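Local coordinates for nitrogenase molybdenum-iron protein beta chain (Clostridium pasteurianum, PDB 4WES) that forms, with the alpha chain, the molybdenum-iron component of nitrogenase, which reduces dinitrogen to ammonia, and shares the ligation of its [8Fe-7S] cluster, at the interface of chains B and A. Residues are numbered along the deposited sequence; one frame, centred on the assembly and turned at random. Chains: chain A, Nitrogenase molybdenum-iron protein beta chain; chain B, Nitrogenase molybdenum-iron protein alpha chain.

The four contacts mark out one long alpha-beta interface. Contact 1 and contact 4 are neighbours, their C-alpha centres about 12 Å apart; both use helix B 465-473 and the loops of chain A around residues 62-65 and 210-218. Contact 2 and contact 3, about 14 Å apart between their C-alpha centres, meet at the consecutive residues B:Pro76 and B:Ile77. Contact 2 includes cysteine and serine ligands of the [8Fe-7S] cluster, and contact 3 lies beside them. About 35 Å separate the C-alpha centres of contact 2 and contact 4. The heterodimer is thus joined near its shared cluster and again at the far end of the same interface, which should limit rocking between the subunits.

Contact 1: the interface of chains B and A. Residues chain B 48, 446, 470; chain A 53, 65, 95, 216, 218.
NE2 of the B:His446 imidazole lies 3.6 Å from the ring carbon CE2 of A:Tyr216 and lies near SD of A:Met218, so on its chain A side the polar ring meets mainly carbon and sulfur. The two chains are the alpha and beta subunits of the NifD/NifK family, and this patch is part of their heterodimer seam. B:His446 opens helix 446-456, and its CG stands anti to the backbone N (chi1 177°), which carries the ring toward chain A. The imidazole and the A:Tyr216 ring meet edge-to-face with their planes 72° apart; CE1 of B:His446 comes 3.5 Å from CE2 of the tyrosine. Over one imidazole face sits the methyl CE of A:Met65, 3.7 Å from B:His446 ND1, while A:Tyr95 CE1 stands at the ring's rim. The bends at chi2 and chi3 of A:Met65 turn this methyl inward, and the flexibility of methionine suits it to fill between such different shapes. A:Met65 CE also touches B:Val470 CG2 at 3.6 Å. The valine's other branch, B:Val470 CG1, rests over the centre of the A:Tyr216 ring, 3.8 Å from the centroid, a compact methyl on a flat aromatic face. Farther along, B:Ile48 extends CD1 over the A:Tyr95 face, offset toward the rim and 3.6 Å from CE2. B:Ile48 CD1 also meets A:Met218 CE tip to tip at 3.7 Å, and the extended methionine chain supplies the reach.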
loop_
_atom_site.group_PDB
_atom_site.type_symbol
_atom_site.label_atom_id
_atom_site.label_comp_id
_atom_site.label_asym_id
_atom_site.label_seq_id
_atom_site.Cartn_x
_atom_site.Cartn_y
_atom_site.Cartn_z
ATOM N N ILE B 48 26.688 22.247 17.788
ATOM C CA ILE B 48 25.777 21.677 16.778
ATOM C C ILE B 48 26.330 21.968 15.361
ATOM O O ILE B 48 25.898 22.857 14.660
ATOM C CB ILE B 48 24.285 22.010 16.939
ATOM C CG1 ILE B 48 23.833 21.687 18.362
ATOM C CG2 ILE B 48 23.471 21.218 15.924
ATOM C CD1 ILE B 48 22.376 21.999 18.662
ATOM N N HIS B 446 23.962 25.477 14.048
ATOM C CA HIS B 446 22.523 25.706 14.121
ATOM C C HIS B 446 22.201 27.131 14.540
ATOM O O HIS B 446 21.346 27.768 13.951
ATOM C CB HIS B 446 21.891 24.692 15.087
ATOM C CG HIS B 446 20.439 24.900 15.273
ATOM N ND1 HIS B 446 19.524 24.717 14.261
ATOM C CD2 HIS B 446 19.744 25.361 16.338
ATOM C CE1 HIS B 446 18.332 25.059 14.702
ATOM N NE2 HIS B 446 18.436 25.412 15.960
ATOM N N VAL B 470 14.860 21.309 9.578
ATOM C CA VAL B 470 14.910 22.464 10.474
ATOM C C VAL B 470 14.468 23.694 9.713
ATOM O O VAL B 470 13.651 24.490 10.188
ATOM C CB VAL B 470 16.355 22.667 11.029
ATOM C CG1 VAL B 470 16.491 23.965 11.800
ATOM C CG2 VAL B 470 16.771 21.475 11.881
ATOM N N ARG A 53 22.179 11.309 14.031
ATOM C CA ARG A 53 21.151 12.301 13.713
ATOM C C ARG A 53 20.564 12.065 12.343
ATOM O O ARG A 53 19.366 12.188 12.106
ATOM C CB ARG A 53 21.756 13.719 13.756
ATOM C CG ARG A 53 22.141 14.175 15.168
ATOM C CD ARG A 53 22.820 15.531 15.115
ATOM N NE ARG A 53 21.855 16.535 14.660
ATOM C CZ ARG A 53 22.145 17.653 14.023
ATOM N NH1 ARG A 53 23.389 18.021 13.813
ATOM N NH2 ARG A 53 21.150 18.417 13.592
ATOM N N MET A 65 17.893 16.681 16.627
ATOM C CA MET A 65 18.963 17.495 17.184
ATOM C C MET A 65 19.826 16.703 18.144
ATOM O O MET A 65 19.289 15.930 18.957
ATOM C CB MET A 65 18.339 18.650 17.963
ATOM C CG MET A 65 17.922 19.799 17.066
ATOM S SD MET A 65 19.397 20.566 16.381
ATOM C CE MET A 65 18.803 21.110 14.808
ATOM N N TYR A 95 21.746 27.057 23.349
ATOM C CA TYR A 95 20.587 26.244 23.044
ATOM C C TYR A 95 19.661 25.975 24.215
ATOM O O TYR A 95 18.549 25.494 24.010
ATOM C CB TYR A 95 21.056 24.935 22.385
ATOM C CG TYR A 95 21.902 25.186 21.134
ATOM C CD1 TYR A 95 21.414 25.967 20.097
ATOM C CD2 TYR A 95 23.198 24.713 21.048
ATOM C CE1 TYR A 95 22.185 26.244 18.978
ATOM C CE2 TYR A 95 23.972 24.960 19.910
ATOM C CZ TYR A 95 23.458 25.751 18.903
ATOM O OH TYR A 95 24.213 26.013 17.775
ATOM N N TYR A 216 10.247 26.888 13.554
ATOM C CA TYR A 216 11.023 25.762 14.038
ATOM C C TYR A 216 11.145 25.850 15.538
ATOM O O TYR A 216 11.511 26.905 16.059
ATOM C CB TYR A 216 12.425 25.739 13.417
ATOM C CG TYR A 216 13.278 24.678 14.044
ATOM C CD1 TYR A 216 13.008 23.337 13.861
ATOM C CD2 TYR A 216 14.338 25.019 14.873
ATOM C CE1 TYR A 216 13.760 22.348 14.470
ATOM C CE2 TYR A 216 15.094 24.048 15.483
ATOM C CZ TYR A 216 14.812 22.727 15.293
ATOM O OH TYR A 216 15.554 21.778 15.938
ATOM N N MET A 218 13.049 24.070 18.554
ATOM C CA MET A 218 14.131 23.118 18.829
ATOM C C MET A 218 13.743 21.953 19.693
ATOM O O MET A 218 14.086 20.815 19.417
ATOM C CB MET A 218 15.332 23.837 19.402
ATOM C CG MET A 218 16.522 22.964 19.583
ATOM S SD MET A 218 18.015 23.998 19.758
ATOM C CE MET A 218 19.067 22.731 20.102
#

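Contact 2: the interface of chains B and A. Residues chain B 76, 115, 145-146; chain A 106-107, 110, 141-142.
B:Ile115 presses CG1 onto the face of A:Tyr142, 3.5 Å from CD1 and almost above the ring centre, where the packing of this contact is tight. The isoleucine, in helix B 112-117, crosses the tyrosine at about a right angle; its slim methylene can sit close to the flat ring, while CD1 reaches on toward A:Thr110. A:Tyr142 holds CG between its backbone N and carbonyl carbon (chi1 47°), a cramped rotamer that sets the ring beneath the isoleucine. The surroundings are the binding site of the [8Fe-7S] cluster (the P-cluster), to which B:Cys145, A:Cys106 and A:Ser141 are ligands. Around these residues the contacts are looser. B:Cys145 CB lies 3.7 Å from A:Leu107 CB, so the leucine sets hydrocarbon against the cysteine's methylene. B:Pro146 places CD 3.9 Å from A:Cys106 SG, and B:Pro76 places CG 3.9 Å from A:Cys106 CB; the stiff proline rings may help hold the cysteine ligand in place. B:Pro76 CG is also 3.7 Å from A:Ser141 OG, the hydroxyl oxygen of a serine that is a cluster ligand. On the chain A side, A:Thr110 turns back within helix 106-111: its hydroxyl OG1 donates a 2.7 Å hydrogen bond to the carbonyl O of A:Cys106, tilted 25° from the carbonyl plane.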
loop_
_atom_site.group_PDB
_atom_site.type_symbol
_atom_site.label_atom_id
_atom_site.label_comp_id
_atom_site.label_asym_id
_atom_site.label_seq_id
_atom_site.Cartn_x
_atom_site.Cartn_y
_atom_site.Cartn_z
ATOM N N PRO B 76 33.358 -1.422 14.932
ATOM C CA PRO B 76 32.024 -1.858 15.297
ATOM C C PRO B 76 31.026 -1.455 14.207
ATOM O O PRO B 76 31.403 -0.842 13.197
ATOM C CB PRO B 76 31.793 -1.217 16.678
ATOM C CG PRO B 76 33.052 -0.423 16.981
ATOM C CD PRO B 76 33.717 -0.198 15.631
ATOM N N ILE B 115 38.048 -5.488 21.217
ATOM C CA ILE B 115 38.579 -4.341 21.915
ATOM C C ILE B 115 39.555 -4.744 23.008
ATOM O O ILE B 115 40.635 -4.148 23.140
ATOM C CB ILE B 115 37.430 -3.504 22.548
ATOM C CG1 ILE B 115 36.445 -3.002 21.488
ATOM C CG2 ILE B 115 37.998 -2.373 23.395
ATOM C CD1 ILE B 115 37.001 -2.012 20.516
ATOM N N CYS B 145 37.392 4.647 14.867
ATOM C CA CYS B 145 37.846 5.140 16.171
ATOM C C CYS B 145 38.688 4.191 17.031
ATOM O O CYS B 145 39.735 4.626 17.519
ATOM C CB CYS B 145 36.657 5.697 16.964
ATOM S SG CYS B 145 36.062 7.292 16.357
ATOM N N PRO B 146 38.246 2.943 17.292
ATOM C CA PRO B 146 39.019 2.142 18.256
ATOM C C PRO B 146 40.343 1.561 17.754
ATOM O O PRO B 146 41.136 1.095 18.557
ATOM C CB PRO B 146 38.083 1.011 18.630
ATOM C CG PRO B 146 36.896 1.139 17.798
ATOM C CD PRO B 146 36.992 2.286 16.903
ATOM N N CYS A 106 32.124 4.148 20.756
ATOM C CA CYS A 106 33.252 3.235 20.899
ATOM C C CYS A 106 34.560 3.954 21.224
ATOM O O CYS A 106 35.418 3.364 21.877
ATOM C CB CYS A 106 33.441 2.436 19.621
ATOM S SG CYS A 106 33.457 3.390 18.076
ATOM N N LEU A 107 34.723 5.207 20.788
ATOM C CA LEU A 107 35.963 5.931 21.059
ATOM C C LEU A 107 36.092 6.235 22.548
ATOM O O LEU A 107 37.105 5.894 23.181
ATOM C CB LEU A 107 35.979 7.238 20.288
ATOM C CG LEU A 107 37.213 8.106 20.467
ATOM C CD1 LEU A 107 38.524 7.347 20.261
ATOM C CD2 LEU A 107 37.158 9.328 19.580
ATOM N N THR A 110 36.459 2.997 24.542
ATOM C CA THR A 110 37.789 2.383 24.399
ATOM C C THR A 110 38.798 3.149 25.284
ATOM O O THR A 110 39.672 2.548 25.914
ATOM C CB THR A 110 38.244 2.339 22.934
ATOM O OG1 THR A 110 37.370 1.486 22.201
ATOM C CG2 THR A 110 39.655 1.821 22.828
ATOM N N SER A 141 29.657 0.818 21.349
ATOM C CA SER A 141 29.043 0.316 20.123
ATOM C C SER A 141 29.464 -1.101 19.753
ATOM O O SER A 141 28.820 -1.745 18.903
ATOM C CB SER A 141 29.338 1.246 18.959
ATOM O OG SER A 141 30.670 1.648 18.910
ATOM N N TYR A 142 30.537 -1.578 20.355
ATOM C CA TYR A 142 30.975 -2.946 20.196
ATOM C C TYR A 142 30.208 -3.923 21.088
ATOM O O TYR A 142 30.493 -5.106 21.050
ATOM C CB TYR A 142 32.476 -3.015 20.409
ATOM C CG TYR A 142 32.992 -2.301 21.626
ATOM C CD1 TYR A 142 33.540 -1.031 21.512
ATOM C CD2 TYR A 142 32.960 -2.871 22.893
ATOM C CE1 TYR A 142 34.028 -0.362 22.615
ATOM C CE2 TYR A 142 33.470 -2.223 24.001
ATOM C CZ TYR A 142 34.031 -0.961 23.856
ATOM O OH TYR A 142 34.540 -0.285 24.945
#

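Contact 3: the interface of chains B and A. Residues chain B 77, 81, 105, 109; chain A 16, 19, 21.
The N-terminal segment of the beta chain, with its short strand 16-17 and the loop that follows toward the cluster ligand A:Cys23, lies here against helix B 77-81, which contains the alpha-chain ligand B:Cys79. B:Asp109 is the polar centre, its carboxylate taken by two basic side chains from chain A. A:Lys21 NZ gives B:Asp109 OD1 a 2.8 Å hydrogen bond and salt bridge on the syn lone pair, the side of the other oxygen. A:Arg16 NE reaches B:Asp109 OD2 at 3.1 Å, nearly straight at 171°; OD2 lies in the guanidinium plane, yet the donor stands above the carboxylate plane, 44° out of it. The two bonds, on separate oxygens, should restrict rotation of the carboxylate. The lysine, extended beyond CG, is long enough to bring its ammonium to the carboxylate from the opposite direction, whereas the arginine, bent at chi2 and chi3, folds back to present NE. Hydrocarbon flanks the salt bridges. B:Ile77 CD1 touches A:Arg16 CG at 3.7 Å and A:Pro19 CB at 3.8 Å, and its CB meets A:Lys21 CE at 3.9 Å. B:Val105 CG2 packs on A:Pro19 CD at 3.8 Å, crossing the stiff ring at about a right angle. B:Phe81 turns its CD1 toward the carbonyl O of A:Lys21, 3.6 Å away. The site ties the beta-chain N-terminal segment to the alpha subunit close to the cluster that both chains ligate.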
loop_
_atom_site.group_PDB
_atom_site.type_symbol
_atom_site.label_atom_id
_atom_site.label_comp_id
_atom_site.label_asym_id
_atom_site.label_seq_id
_atom_site.Cartn_x
_atom_site.Cartn_y
_atom_site.Cartn_z
ATOM N N ILE B 77 29.780 -1.883 14.338
ATOM C CA ILE B 77 28.949 -1.987 13.138
ATOM C C ILE B 77 28.491 -0.655 12.534
ATOM O O ILE B 77 28.241 -0.625 11.315
ATOM C CB ILE B 77 27.715 -2.892 13.407
ATOM C CG1 ILE B 77 27.097 -3.390 12.099
ATOM C CG2 ILE B 77 26.679 -2.186 14.279
ATOM C CD1 ILE B 77 28.047 -4.227 11.250
ATOM N N PHE B 81 27.360 0.389 8.783
ATOM C CA PHE B 81 25.934 0.598 8.510
ATOM C C PHE B 81 25.661 1.989 7.963
ATOM O O PHE B 81 24.848 2.144 7.046
ATOM C CB PHE B 81 25.133 0.390 9.800
ATOM C CG PHE B 81 23.660 0.570 9.622
ATOM C CD1 PHE B 81 22.835 -0.472 9.237
ATOM C CD2 PHE B 81 23.078 1.806 9.843
ATOM C CE1 PHE B 81 21.470 -0.316 9.070
ATOM C CE2 PHE B 81 21.732 1.976 9.671
ATOM C CZ PHE B 81 20.920 0.937 9.292
ATOM N N VAL B 105 27.461 -3.569 2.289
ATOM C CA VAL B 105 28.532 -3.071 3.163
ATOM C C VAL B 105 29.162 -4.243 3.899
ATOM O O VAL B 105 28.478 -5.206 4.287
ATOM C CB VAL B 105 28.062 -1.993 4.162
ATOM C CG1 VAL B 105 27.774 -0.690 3.436
ATOM C CG2 VAL B 105 26.866 -2.441 4.998
ATOM N N ASP B 109 32.677 -5.946 12.273
ATOM C CA ASP B 109 31.670 -6.018 13.326
ATOM C C ASP B 109 32.319 -6.267 14.703
ATOM O O ASP B 109 31.991 -7.204 15.402
ATOM C CB ASP B 109 30.642 -7.106 12.976
ATOM C CG ASP B 109 29.453 -7.199 13.895
ATOM O OD1 ASP B 109 29.122 -6.233 14.626
ATOM O OD2 ASP B 109 28.810 -8.268 13.839
ATOM N N ARG A 16 31.041 -9.515 8.318
ATOM C CA ARG A 16 29.633 -9.142 8.461
ATOM C C ARG A 16 29.226 -8.391 7.189
ATOM O O ARG A 16 29.932 -7.496 6.753
ATOM C CB ARG A 16 29.499 -8.284 9.699
ATOM C CG ARG A 16 28.113 -7.722 9.972
ATOM C CD ARG A 16 27.048 -8.759 10.210
ATOM N NE ARG A 16 27.339 -9.542 11.412
ATOM C CZ ARG A 16 26.922 -10.777 11.624
ATOM N NH1 ARG A 16 26.257 -11.450 10.696
ATOM N NH2 ARG A 16 27.200 -11.385 12.774
ATOM N N PRO A 19 24.198 -5.694 7.609
ATOM C CA PRO A 19 23.774 -6.061 8.963
ATOM C C PRO A 19 22.296 -5.782 9.275
ATOM O O PRO A 19 21.712 -4.820 8.785
ATOM C CB PRO A 19 24.704 -5.231 9.835
ATOM C CG PRO A 19 24.958 -4.006 9.041
ATOM C CD PRO A 19 25.148 -4.562 7.635
ATOM N N LYS A 21 21.238 -4.762 12.217
ATOM C CA LYS A 21 21.362 -3.956 13.428
ATOM C C LYS A 21 22.188 -2.739 13.065
ATOM O O LYS A 21 22.883 -2.728 12.029
ATOM C CB LYS A 21 22.098 -4.713 14.553
ATOM C CG LYS A 21 23.511 -5.160 14.181
ATOM C CD LYS A 21 24.393 -5.485 15.367
ATOM C CE LYS A 21 25.765 -5.950 14.886
ATOM N NZ LYS A 21 26.714 -6.206 15.996
#

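Contact 4: the interface of chains B and A. Residues chain B 472-473; chain A 62-63, 210-214.
This is a charged, hydrogen-bonded heterodimer interface, in which B:Lys473, the last residue of helix B 465-473, reaches among loops of the beta chain and ties the two subunits together. B:Lys473 NZ forms a salt bridge and hydrogen bond of 2.8 Å with the carboxylate oxygen A:Glu62 OE1, on its syn lone pair; the other oxygen, OE2, adds a weak bond. Backbone carbonyls also face the ammonium: A:Pro211 O accepts at 2.9 Å from B:Lys473 NZ, met from above its carbonyl plane (73° out of it), and A:Gly210 O accepts at 3.0 Å from NZ. The ammonium, able to donate in several directions, suits this group of acceptors, which would be expected to favour its charged form. The chain bends at chi2 (-70°) and then runs extended, past A:Pro63, whose CD lies 3.8 Å from B:Lys473 CE, and past A:Thr212 OG1, 3.7 Å from its CD. At the other end of the residue the carbonyl O of B:Lys473 binds water 1 at 2.8 Å. Water 1 is also 2.8 Å from A:Thr213 N, in an almost linear arrangement (177° at H), and hydrogen-bonds with the hydroxyl of the same threonine. A:Gly214 N adds a weak bond to the same B:Lys473 carbonyl. A:Glu62 belongs to an iron(II) site of the beta chain as well, so this contact joins the alpha-chain helix end to a region of metal binding and should help to fix how the two chains sit there.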
loop_
_atom_site.group_PDB
_atom_site.type_symbol
_atom_site.label_atom_id
_atom_site.label_comp_id
_atom_site.label_asym_id
_atom_site.label_seq_id
_atom_site.Cartn_x
_atom_site.Cartn_y
_atom_site.Cartn_z
ATOM N N GLN B 472 12.794 23.807 6.786
ATOM C CA GLN B 472 11.426 23.706 6.265
ATOM C C GLN B 472 10.348 23.806 7.352
ATOM O O GLN B 472 9.257 24.294 7.066
ATOM C CB GLN B 472 11.255 22.463 5.399
ATOM C CG GLN B 472 12.171 22.508 4.196
ATOM C CD GLN B 472 11.781 21.655 3.017
ATOM O OE1 GLN B 472 12.175 21.970 1.878
ATOM N NE2 GLN B 472 11.068 20.569 3.238
ATOM N N LYS B 473 10.649 23.402 8.584
ATOM C CA LYS B 473 9.714 23.602 9.691
ATOM C C LYS B 473 9.407 25.097 9.852
ATOM O O LYS B 473 8.330 25.473 10.316
ATOM C CB LYS B 473 10.260 23.072 11.015
ATOM C CG LYS B 473 10.237 21.570 11.202
ATOM C CD LYS B 473 8.879 20.950 11.385
ATOM C CE LYS B 473 9.036 19.498 11.767
ATOM N NZ LYS B 473 7.731 18.799 11.940
ATOM N N GLU A 62 12.063 14.326 9.730
ATOM C CA GLU A 62 11.958 15.333 10.794
ATOM C C GLU A 62 13.346 15.762 11.186
ATOM O O GLU A 62 14.307 14.995 11.015
ATOM C CB GLU A 62 11.271 14.780 12.041
ATOM C CG GLU A 62 9.775 14.489 11.912
ATOM C CD GLU A 62 9.007 15.789 11.828
ATOM O OE1 GLU A 62 8.701 16.353 12.923
ATOM O OE2 GLU A 62 8.678 16.259 10.702
ATOM N N PRO A 63 13.481 16.945 11.811
ATOM C CA PRO A 63 14.729 17.277 12.471
ATOM C C PRO A 63 15.059 16.239 13.552
ATOM O O PRO A 63 14.150 15.631 14.127
ATOM C CB PRO A 63 14.418 18.637 13.142
ATOM C CG PRO A 63 13.278 19.181 12.339
ATOM C CD PRO A 63 12.452 17.968 12.020
ATOM N N GLY A 210 6.134 15.362 14.555
ATOM C CA GLY A 210 5.445 16.606 14.820
ATOM C C GLY A 210 4.963 17.380 13.623
ATOM O O GLY A 210 5.294 17.100 12.460
ATOM N N PRO A 211 4.168 18.407 13.900
ATOM C CA PRO A 211 3.592 19.250 12.871
ATOM C C PRO A 211 4.583 20.270 12.307
ATOM O O PRO A 211 5.596 20.573 12.919
ATOM C CB PRO A 211 2.473 19.990 13.604
ATOM C CG PRO A 211 3.020 20.133 15.013
ATOM C CD PRO A 211 3.763 18.837 15.253
ATOM N N THR A 212 4.260 20.794 11.117
ATOM C CA THR A 212 4.841 22.028 10.659
ATOM C C THR A 212 3.903 23.158 11.038
ATOM O O THR A 212 2.739 23.126 10.648
ATOM C CB THR A 212 5.083 22.021 9.121
ATOM O OG1 THR A 212 6.216 21.208 8.808
ATOM C CG2 THR A 212 5.358 23.386 8.549
ATOM N N THR A 213 4.418 24.138 11.771
ATOM C CA THR A 213 3.632 25.291 12.195
ATOM C C THR A 213 4.140 26.590 11.617
ATOM O O THR A 213 3.511 27.644 11.823
ATOM C CB THR A 213 3.646 25.417 13.708
ATOM O OG1 THR A 213 4.961 25.783 14.106
ATOM C CG2 THR A 213 3.195 24.167 14.388
ATOM N N GLY A 214 5.287 26.564 10.926
ATOM C CA GLY A 214 5.893 27.755 10.391
ATOM C C GLY A 214 6.983 28.346 11.256
ATOM O O GLY A 214 7.672 29.231 10.826
HETATM O O HOH W 1 7.108 24.021 12.441
#